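Local coordinates for DUF72 domain-containing protein (PDB 1VPQ) that is of unknown function but belongs to the DUF72 family, whose members are grouped with the TIM-barrel proteins, at residues D78-V83 against R119-L124; S130-R135 against H158-R163; V179-K184 against H205-R210. All blocks are in the same frame, centred on the assembly; numbering follows the deposited sequence. Where two conformers were deposited one is given.

Contact 1 (D78-V83 against R119-L124); sequences DFYFTV and RLKMTL
Lys121 lays its side chain across Tyr80, the two crossing obliquely, with CE over the middle of the phenol ring. The CE atom lies 3.7 Å from the Tyr80 ring centroid, a CH-pi contact over the face, and NZ of Lys121 is 4.2 Å from the same centroid, close enough for a cation-pi interaction. That ammonium also forms a salt bridge with Glu245, its stronger polar partner. The lysine CG, anti to its own carbonyl carbon (chi1 -70°), packs on Tyr80 CB, and the chain, bent at chi2, then carries CE over the ring. In its own plane the Tyr80 ring has Arg119 O at its edge.

The backbones beneath are neighbouring parallel strands of the barrel sheet, their axes 4.8 Å apart and 16° from parallel, joined by a beta-alpha-beta crossover with further helices before helix 101-116. Phe81 bonds to both flanking residues of its partner: its N donates to Arg119 O (2.9 Å), and its O accepts from Lys121 N in a nearly straight bond (177°). Phe81, Val83, Leu120 and Thr123 share one face, where Phe81 and Leu120 reach helix 101-116. There Leu120 CD1 presses against Val83 CG2 at 3.5 Å, tighter than usual for carbons, the side chains crossing at about a right angle. On the other face, Thr82 CG2 meets Met122 CB at 3.8 Å.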
loop_
_atom_site.group_PDB
_atom_site.type_symbol
_atom_site.label_atom_id
_atom_site.label_comp_id
_atom_site.label_asym_id
_atom_site.label_seq_id
_atom_site.Cartn_x
_atom_site.Cartn_y
_atom_site.Cartn_z
ATOM N N ASP A 78 -3.571 3.946 -18.992
ATOM C CA ASP A 78 -2.677 4.570 -18.007
ATOM C C ASP A 78 -3.293 4.630 -16.603
ATOM O O ASP A 78 -3.143 5.623 -15.891
ATOM C CB ASP A 78 -2.225 5.970 -18.477
ATOM C CG ASP A 78 -3.358 6.997 -18.479
ATOM O OD1 ASP A 78 -4.526 6.616 -18.723
ATOM O OD2 ASP A 78 -3.074 8.193 -18.243
ATOM N N PHE A 79 -3.993 3.571 -16.209
ATOM C CA PHE A 79 -4.412 3.415 -14.823
ATOM C C PHE A 79 -3.829 2.120 -14.288
ATOM O O PHE A 79 -3.983 1.061 -14.896
ATOM C CB PHE A 79 -5.928 3.421 -14.678
ATOM C CG PHE A 79 -6.387 3.516 -13.253
ATOM C CD1 PHE A 79 -6.279 4.711 -12.553
ATOM C CD2 PHE A 79 -6.913 2.407 -12.604
ATOM C CE1 PHE A 79 -6.693 4.800 -11.229
ATOM C CE2 PHE A 79 -7.333 2.488 -11.284
ATOM C CZ PHE A 79 -7.225 3.692 -10.596
ATOM N N TYR A 80 -3.162 2.231 -13.143
ATOM C CA TYR A 80 -2.363 1.156 -12.577
ATOM C C TYR A 80 -2.813 0.830 -11.174
ATOM O O TYR A 80 -3.579 1.567 -10.567
ATOM C CB TYR A 80 -0.896 1.574 -12.526
ATOM C CG TYR A 80 -0.356 2.007 -13.859
ATOM C CD1 TYR A 80 0.040 1.071 -14.810
ATOM C CD2 TYR A 80 -0.253 3.357 -14.182
ATOM C CE1 TYR A 80 0.538 1.470 -16.038
ATOM C CE2 TYR A 80 0.236 3.762 -15.410
ATOM C CZ TYR A 80 0.628 2.818 -16.329
ATOM O OH TYR A 80 1.112 3.233 -17.539
ATOM N N PHE A 81 -2.320 -0.276 -10.642
ATOM C CA PHE A 81 -2.587 -0.577 -9.251
ATOM C C PHE A 81 -1.488 -1.399 -8.602
ATOM O O PHE A 81 -0.605 -1.922 -9.277
ATOM C CB PHE A 81 -3.973 -1.230 -9.089
ATOM C CG PHE A 81 -4.115 -2.557 -9.767
ATOM C CD1 PHE A 81 -4.287 -2.636 -11.141
ATOM C CD2 PHE A 81 -4.107 -3.733 -9.021
ATOM C CE1 PHE A 81 -4.424 -3.871 -11.763
ATOM C CE2 PHE A 81 -4.249 -4.974 -9.637
ATOM C CZ PHE A 81 -4.400 -5.042 -11.002
ATOM N N THR A 82 -1.529 -1.427 -7.272
ATOM C CA THR A 82 -0.722 -2.326 -6.452
ATOM C C THR A 82 -1.673 -3.212 -5.659
ATOM O O THR A 82 -2.833 -2.848 -5.435
ATOM C CB THR A 82 0.169 -1.564 -5.472
ATOM O OG1 THR A 82 -0.648 -0.798 -4.578
ATOM C CG2 THR A 82 1.125 -0.640 -6.214
ATOM N N VAL A 83 -1.190 -4.376 -5.240
ATOM C CA VAL A 83 -2.062 -5.384 -4.629
ATOM C C VAL A 83 -1.428 -5.987 -3.384
ATOM O O VAL A 83 -0.237 -6.280 -3.371
ATOM C CB VAL A 83 -2.393 -6.542 -5.619
ATOM C CG1 VAL A 83 -3.606 -7.338 -5.144
ATOM C CG2 VAL A 83 -2.677 -6.005 -6.981
ATOM N N ARG A 119 -0.735 -3.631 -15.855
ATOM C CA ARG A 119 -1.572 -2.826 -14.972
ATOM C C ARG A 119 -1.055 -2.918 -13.542
ATOM O O ARG A 119 -1.244 -1.995 -12.752
ATOM C CB ARG A 119 -3.028 -3.291 -15.046
ATOM C CG ARG A 119 -3.458 -3.718 -16.448
ATOM C CD ARG A 119 -4.880 -3.322 -16.792
ATOM N NE ARG A 119 -5.031 -1.871 -16.947
ATOM C CZ ARG A 119 -6.012 -1.269 -17.618
ATOM N NH1 ARG A 119 -6.961 -1.964 -18.233
ATOM N NH2 ARG A 119 -6.040 0.049 -17.677
ATOM N N LEU A 120 -0.400 -4.034 -13.221
ATOM C CA LEU A 120 0.145 -4.273 -11.892
ATOM C C LEU A 120 1.573 -3.762 -11.779
ATOM O O LEU A 120 2.464 -4.238 -12.479
ATOM C CB LEU A 120 0.109 -5.765 -11.561
ATOM C CG LEU A 120 0.652 -6.147 -10.177
ATOM C CD1 LEU A 120 0.026 -5.305 -9.084
ATOM C CD2 LEU A 120 0.426 -7.618 -9.883
ATOM N N LYS A 121 1.775 -2.803 -10.878
ATOM C CA LYS A 121 3.080 -2.167 -10.676
ATOM C C LYS A 121 3.890 -2.802 -9.538
ATOM O O LYS A 121 5.125 -2.784 -9.573
ATOM C CB LYS A 121 2.897 -0.668 -10.390
ATOM C CG LYS A 121 2.415 0.162 -11.579
ATOM C CD LYS A 121 3.506 0.395 -12.600
ATOM C CE LYS A 121 3.314 1.706 -13.345
ATOM N NZ LYS A 121 4.295 1.862 -14.449
ATOM N N MET A 122 3.201 -3.336 -8.532
ATOM C CA MET A 122 3.855 -3.830 -7.315
ATOM C C MET A 122 2.908 -4.682 -6.470
ATOM O O MET A 122 1.703 -4.426 -6.422
ATOM C CB MET A 122 4.354 -2.641 -6.483
ATOM C CG MET A 122 5.205 -2.972 -5.253
ATOM S SD MET A 122 6.932 -3.337 -5.591
ATOM C CE MET A 122 7.530 -1.900 -6.472
ATOM N N THR A 123 3.469 -5.700 -5.816
ATOM C CA THR A 123 2.734 -6.502 -4.836
ATOM C C THR A 123 3.226 -6.162 -3.433
ATOM O O THR A 123 4.421 -6.039 -3.201
ATOM C CB THR A 123 2.861 -8.014 -5.121
ATOM O OG1 THR A 123 2.233 -8.301 -6.373
ATOM C CG2 THR A 123 2.177 -8.851 -4.037
ATOM N N LEU A 124 2.288 -5.998 -2.505
ATOM C CA LEU A 124 2.602 -5.545 -1.152
ATOM C C LEU A 124 2.405 -6.655 -0.137
ATOM O O LEU A 124 1.321 -7.252 -0.053
ATOM C CB LEU A 124 1.721 -4.356 -0.768
ATOM C CG LEU A 124 1.870 -3.814 0.659
ATOM C CD1 LEU A 124 3.222 -3.128 0.865
ATOM C CD2 LEU A 124 0.737 -2.862 0.993
#

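Contact 2 (S130-R135 against H158-R163); sequences SFKFSR and HYSWDR
Phe131 and Phe133 pack against Trp161, the three forming an aromatic cluster between two loops that each follow a barrel strand and precede a helix. Phe133 CA sits over one indole face, 3.7 Å from the centroid of the six-membered ring, and the Phe133 ring, its plane at 74° to the indole, turns an edge to that face in an offset edge-to-face pair. Phe131 is nearly parallel to the same ring but slid aside, so the two barely overlap. In the indole plane, NE1 of Trp161 donates to Phe131 O (3.1 Å), reaching it from above the carbonyl plane. Phe156 stacks on Trp161, and helix 135-147 also packs on it.

The looser side is carried by exposed Lys132 and Arg163. Arg163 CD sits over the centre of the Phe133 ring and the guanidinium, salt-bridged to Glu165, lies flat but off-centre, planes 17° apart. Lys132 CG rests over His158, 3.7 Å from the ring centroid.

Ser160 OG joins the two zones: it accepts from Phe133 N (3.0 Å, 177°) and shares a hydrogen bond with His158 ND1. The serine hydroxyl thus links backbone and imidazole at once, which probably fixes the imidazole's rotation.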
loop_
_atom_site.group_PDB
_atom_site.type_symbol
_atom_site.label_atom_id
_atom_site.label_comp_id
_atom_site.label_asym_id
_atom_site.label_seq_id
_atom_site.Cartn_x
_atom_site.Cartn_y
_atom_site.Cartn_z
ATOM N N SER A 130 2.595 -8.277 15.502
ATOM C CA SER A 130 3.100 -9.552 16.038
ATOM C C SER A 130 4.269 -10.168 15.262
ATOM O O SER A 130 4.957 -11.031 15.781
ATOM C CB SER A 130 1.970 -10.575 16.075
ATOM O OG SER A 130 1.451 -10.762 14.773
ATOM N N PHE A 131 4.463 -9.758 14.016
ATOM C CA PHE A 131 5.624 -10.182 13.227
ATOM C C PHE A 131 6.841 -9.412 13.723
ATOM O O PHE A 131 6.905 -8.195 13.566
ATOM C CB PHE A 131 5.376 -9.896 11.746
ATOM C CG PHE A 131 6.391 -10.511 10.806
ATOM C CD1 PHE A 131 6.517 -11.886 10.695
ATOM C CD2 PHE A 131 7.166 -9.714 9.982
ATOM C CE1 PHE A 131 7.417 -12.461 9.809
ATOM C CE2 PHE A 131 8.065 -10.283 9.085
ATOM C CZ PHE A 131 8.189 -11.664 9.008
ATOM N N LYS A 132 7.790 -10.125 14.323
ATOM C CA LYS A 132 8.985 -9.524 14.920
ATOM C C LYS A 132 10.270 -9.994 14.245
ATOM O O LYS A 132 10.323 -11.070 13.660
ATOM C CB LYS A 132 9.084 -9.870 16.410
ATOM C CG LYS A 132 7.892 -9.461 17.261
ATOM C CD LYS A 132 7.982 -10.124 18.636
ATOM C CE LYS A 132 7.018 -9.503 19.648
ATOM N NZ LYS A 132 5.697 -9.117 19.037
ATOM N N PHE A 133 11.309 -9.177 14.357
ATOM C CA PHE A 133 12.617 -9.522 13.828
ATOM C C PHE A 133 13.164 -10.745 14.557
ATOM O O PHE A 133 13.376 -10.714 15.777
ATOM C CB PHE A 133 13.602 -8.362 13.966
ATOM C CG PHE A 133 14.961 -8.669 13.414
ATOM C CD1 PHE A 133 15.893 -9.358 14.172
ATOM C CD2 PHE A 133 15.296 -8.299 12.126
ATOM C CE1 PHE A 133 17.143 -9.662 13.662
ATOM C CE2 PHE A 133 16.541 -8.602 11.608
ATOM C CZ PHE A 133 17.472 -9.284 12.382
ATOM N N SER A 134 13.379 -11.818 13.803
ATOM C CA SER A 134 14.006 -13.036 14.316
ATOM C C SER A 134 14.644 -13.746 13.141
ATOM O O SER A 134 14.359 -13.423 11.994
ATOM C CB SER A 134 12.985 -13.956 14.999
ATOM O OG SER A 134 12.090 -14.525 14.058
ATOM N N ARG A 135 15.503 -14.712 13.429
ATOM C CA ARG A 135 16.180 -15.461 12.376
ATOM C C ARG A 135 15.164 -16.265 11.574
ATOM O O ARG A 135 15.267 -16.340 10.362
ATOM C CB ARG A 135 17.256 -16.378 12.961
ATOM C CG ARG A 135 18.245 -16.897 11.932
ATOM C CD ARG A 135 18.896 -18.232 12.344
ATOM N NE ARG A 135 17.929 -19.330 12.519
ATOM C CZ ARG A 135 17.298 -19.981 11.530
ATOM N NH1 ARG A 135 17.500 -19.664 10.250
ATOM N NH2 ARG A 135 16.441 -20.958 11.830
ATOM N N HIS A 158 6.356 -3.783 13.468
ATOM C CA HIS A 158 7.038 -3.898 14.758
ATOM C C HIS A 158 8.412 -3.200 14.727
ATOM O O HIS A 158 9.155 -3.328 13.749
ATOM C CB HIS A 158 7.177 -5.383 15.134
ATOM C CG HIS A 158 7.476 -5.620 16.584
ATOM N ND1 HIS A 158 8.727 -5.981 17.037
ATOM C CD2 HIS A 158 6.684 -5.548 17.683
ATOM C CE1 HIS A 158 8.693 -6.119 18.350
ATOM N NE2 HIS A 158 7.464 -5.863 18.766
ATOM N N TYR A 159 8.721 -2.476 15.807
ATOM C CA TYR A 159 9.962 -1.707 15.957
ATOM C C TYR A 159 11.258 -2.528 15.761
ATOM O O TYR A 159 12.236 -2.029 15.196
ATOM C CB TYR A 159 9.987 -1.007 17.332
ATOM C CG TYR A 159 10.290 -1.931 18.498
ATOM C CD1 TYR A 159 9.298 -2.752 19.046
ATOM C CD2 TYR A 159 11.568 -1.993 19.046
ATOM C CE1 TYR A 159 9.574 -3.602 20.104
ATOM C CE2 TYR A 159 11.853 -2.846 20.100
ATOM C CZ TYR A 159 10.855 -3.653 20.627
ATOM O OH TYR A 159 11.139 -4.506 21.678
ATOM N N SER A 160 11.248 -3.778 16.231
ATOM C CA SER A 160 12.402 -4.686 16.172
ATOM C C SER A 160 13.066 -4.789 14.793
ATOM O O SER A 160 14.229 -5.191 14.688
ATOM C CB SER A 160 11.976 -6.086 16.623
ATOM O OG SER A 160 10.922 -6.590 15.822
ATOM N N TRP A 161 12.315 -4.440 13.749
ATOM C CA TRP A 161 12.781 -4.547 12.372
ATOM C C TRP A 161 13.654 -3.382 11.886
ATOM O O TRP A 161 14.317 -3.508 10.856
ATOM C CB TRP A 161 11.580 -4.699 11.428
ATOM C CG TRP A 161 10.917 -6.046 11.481
ATOM C CD1 TRP A 161 9.742 -6.360 12.101
ATOM C CD2 TRP A 161 11.378 -7.258 10.867
ATOM N NE1 TRP A 161 9.455 -7.684 11.924
ATOM C CE2 TRP A 161 10.444 -8.262 11.174
ATOM C CE3 TRP A 161 12.504 -7.593 10.097
ATOM C CZ2 TRP A 161 10.588 -9.577 10.739
ATOM C CZ3 TRP A 161 12.647 -8.901 9.661
ATOM C CH2 TRP A 161 11.691 -9.877 9.984
ATOM N N ASP A 162 13.651 -2.250 12.590
ATOM C CA ASP A 162 14.408 -1.068 12.126
ATOM C C ASP A 162 15.890 -1.158 12.490
ATOM O O ASP A 162 16.384 -0.402 13.332
ATOM C CB ASP A 162 13.811 0.251 12.649
ATOM C CG ASP A 162 14.617 1.475 12.199
ATOM O OD1 ASP A 162 14.990 1.530 11.016
ATOM O OD2 ASP A 162 14.898 2.371 13.026
ATOM N N ARG A 163 16.588 -2.077 11.828
ATOM C CA ARG A 163 17.999 -2.336 12.092
ATOM C C ARG A 163 18.703 -2.639 10.770
ATOM O O ARG A 163 18.057 -2.991 9.791
ATOM C CB ARG A 163 18.160 -3.497 13.089
ATOM C CG ARG A 163 17.413 -4.769 12.707
ATOM C CD ARG A 163 17.488 -5.828 13.795
ATOM N NE ARG A 163 18.856 -6.265 14.062
ATOM C CZ ARG A 163 19.232 -7.035 15.085
ATOM N NH1 ARG A 163 18.349 -7.483 15.969
ATOM N NH2 ARG A 163 20.511 -7.360 15.224
HETATM O O HOH W 1 5.894 -6.405 11.522
HETATM O O HOH W 2 6.182 -6.493 21.069
#

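Contact 3 (V179-K184 against H205-R210); sequences VVDEPK and HGRNER
Asp181 and Arg207 meet where two adjacent parallel strands of the TIM-barrel-like sheet, 176-181 and 199-204, run out into their C-terminal loops. The ionic part is a side-on grip: Arg207 NE donates to the syn lone pair of Asp181 OD2 (2.9 Å), while NH2 reaches Asp181 OD1 at 3.2 Å, the carboxylate and guanidinium planes 45° apart. Lys184 NZ bonds to OD1 from the opposite face of the carboxylate, its CE lying over one face of the guanidinium, and Tyr224 binds OD2. An alanine in place of Arg207 would probably leave Asp181 with fewer partners for its charge and Glu228, salt-bridged to the arginine NH1, without this mate.

Backbone hydrogen bonding is straight: His205 N donates to Asp181 O at 177°.

Nonpolar contacts gather round the imidazole. Val180 CG1 and Glu182 CG both touch His205 CD2, the glutamate alongside it. ND1 is hydrogen-bonded to Asn251 and NE2 to Glu155; a sulfate, probably from the crystallisation liquor, lies about 3 Å from the His205 side chain and may mark a pocket at this barrel end. Farther along, Pro183 CG packs on Asn208 O, and one water accepts from Lys184 N (2.8 Å) and donates to Arg207 O (3.0 Å).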
loop_
_atom_site.group_PDB
_atom_site.type_symbol
_atom_site.label_atom_id
_atom_site.label_comp_id
_atom_site.label_asym_id
_atom_site.label_seq_id
_atom_site.Cartn_x
_atom_site.Cartn_y
_atom_site.Cartn_z
ATOM N N VAL A 179 8.192 2.658 2.905
ATOM C CA VAL A 179 8.416 3.774 3.824
ATOM C C VAL A 179 7.063 4.140 4.429
ATOM O O VAL A 179 6.146 4.526 3.713
ATOM C CB VAL A 179 9.008 5.010 3.122
ATOM C CG1 VAL A 179 9.198 6.153 4.126
ATOM C CG2 VAL A 179 10.325 4.668 2.425
ATOM N N VAL A 180 6.957 4.028 5.747
ATOM C CA VAL A 180 5.668 4.162 6.419
ATOM C C VAL A 180 5.620 5.385 7.327
ATOM O O VAL A 180 6.566 5.658 8.074
ATOM C CB VAL A 180 5.357 2.948 7.306
ATOM C CG1 VAL A 180 3.966 3.073 7.932
ATOM C CG2 VAL A 180 5.436 1.684 6.528
ATOM N N ASP A 181 4.502 6.110 7.261
ATOM C CA ASP A 181 4.140 7.033 8.324
ATOM C C ASP A 181 2.941 6.481 9.099
ATOM O O ASP A 181 1.861 6.264 8.543
ATOM C CB ASP A 181 3.852 8.444 7.819
ATOM C CG ASP A 181 3.871 9.461 8.948
ATOM O OD1 ASP A 181 4.978 9.793 9.430
ATOM O OD2 ASP A 181 2.780 9.898 9.375
ATOM N N GLU A 182 3.184 6.271 10.389
ATOM C CA GLU A 182 2.287 5.621 11.332
ATOM C C GLU A 182 2.253 6.476 12.583
ATOM O O GLU A 182 3.064 7.385 12.716
ATOM C CB GLU A 182 2.889 4.269 11.733
ATOM C CG GLU A 182 2.313 3.065 11.053
ATOM C CD GLU A 182 3.138 1.827 11.300
ATOM O OE1 GLU A 182 3.664 1.657 12.415
ATOM O OE2 GLU A 182 3.272 1.014 10.375
ATOM N N PRO A 183 1.351 6.165 13.535
ATOM C CA PRO A 183 1.401 6.825 14.846
ATOM C C PRO A 183 2.789 6.806 15.529
ATOM O O PRO A 183 3.582 5.867 15.336
ATOM C CB PRO A 183 0.374 6.040 15.660
ATOM C CG PRO A 183 -0.591 5.541 14.663
ATOM C CD PRO A 183 0.227 5.219 13.447
ATOM N N LYS A 184 3.078 7.853 16.297
ATOM C CA LYS A 184 4.362 7.986 16.992
ATOM C C LYS A 184 4.206 7.429 18.399
ATOM O O LYS A 184 4.175 8.165 19.394
ATOM C CB LYS A 184 4.846 9.448 17.012
ATOM C CG LYS A 184 4.769 10.173 15.663
ATOM C CD LYS A 184 5.339 9.364 14.508
ATOM C CE LYS A 184 5.455 10.203 13.241
ATOM N NZ LYS A 184 6.015 9.416 12.108
ATOM N N HIS A 205 -0.616 6.069 7.126
ATOM C CA HIS A 205 -1.775 5.549 7.869
ATOM C C HIS A 205 -2.402 6.572 8.802
ATOM O O HIS A 205 -3.363 6.257 9.516
ATOM C CB HIS A 205 -1.354 4.343 8.721
ATOM C CG HIS A 205 -0.695 3.250 7.942
ATOM N ND1 HIS A 205 -1.339 2.563 6.940
ATOM C CD2 HIS A 205 0.542 2.712 8.034
ATOM C CE1 HIS A 205 -0.520 1.660 6.436
ATOM N NE2 HIS A 205 0.630 1.730 7.082
ATOM N N GLY A 206 -1.843 7.778 8.813
ATOM C CA GLY A 206 -2.166 8.772 9.830
ATOM C C GLY A 206 -1.467 8.468 11.145
ATOM O O GLY A 206 -0.703 7.515 11.245
ATOM N N ARG A 207 -1.753 9.276 12.158
ATOM C CA ARG A 207 -1.026 9.235 13.422
ATOM C C ARG A 207 -1.953 9.268 14.617
ATOM O O ARG A 207 -1.639 9.876 15.642
ATOM C CB ARG A 207 -0.074 10.421 13.514
ATOM C CG ARG A 207 0.886 10.508 12.377
ATOM C CD ARG A 207 1.667 11.766 12.498
ATOM N NE ARG A 207 2.705 11.824 11.494
ATOM C CZ ARG A 207 3.537 12.845 11.340
ATOM N NH1 ARG A 207 3.457 13.915 12.133
ATOM N NH2 ARG A 207 4.451 12.795 10.384
ATOM N N ASN A 208 -3.093 8.606 14.476
ATOM C CA ASN A 208 -4.061 8.486 15.550
ATOM C C ASN A 208 -3.419 7.897 16.808
ATOM O O ASN A 208 -2.977 6.759 16.805
ATOM C CB ASN A 208 -5.231 7.611 15.078
ATOM C CG ASN A 208 -6.401 7.596 16.061
ATOM O OD1 ASN A 208 -6.331 8.171 17.143
ATOM N ND2 ASN A 208 -7.482 6.923 15.678
ATOM N N GLU A 209 -3.390 8.682 17.882
ATOM C CA GLU A 209 -2.851 8.244 19.182
ATOM C C GLU A 209 -3.643 7.116 19.838
ATOM O O GLU A 209 -3.156 6.474 20.768
ATOM C CB GLU A 209 -2.823 9.417 20.155
ATOM C CG GLU A 209 -1.858 10.528 19.765
ATOM C CD GLU A 209 -1.987 11.767 20.648
ATOM O OE1 GLU A 209 -2.854 11.785 21.562
ATOM O OE2 GLU A 209 -1.213 12.723 20.413
ATOM N N ARG A 210 -4.869 6.899 19.366
ATOM C CA ARG A 210 -5.751 5.850 19.881
ATOM C C ARG A 210 -5.643 4.572 19.030
ATOM O O ARG A 210 -6.476 3.671 19.126
ATOM C CB ARG A 210 -7.191 6.382 19.907
ATOM C CG ARG A 210 -8.102 5.724 20.941
ATOM C CD ARG A 210 -9.474 6.402 21.021
HETATM O O HOH W 3 1.137 9.843 16.878
#

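Overall arrangement
Contacts 1 and 3 are buried and reach the same parallel sheet, yet on opposite sides of the chain's centre, their centres 24 Å apart. Contact 1 joins two strands directly, through four backbone hydrogen bonds, with a shift in register at Lys121, and largely apolar faces. Contact 3 lies where strands give way to loops, and there the pairing yields to a salt-bridge network centred on a buried aspartate and a single direct backbone bond. Contact 2, 19 Å from the chain's centre, is only partly buried and has no strand at all, being held by an aromatic cluster, a guanidinium stack and side-chain-to-backbone bonds. Even so, its first loop follows strand 120-126, the strand that contact 1 uses.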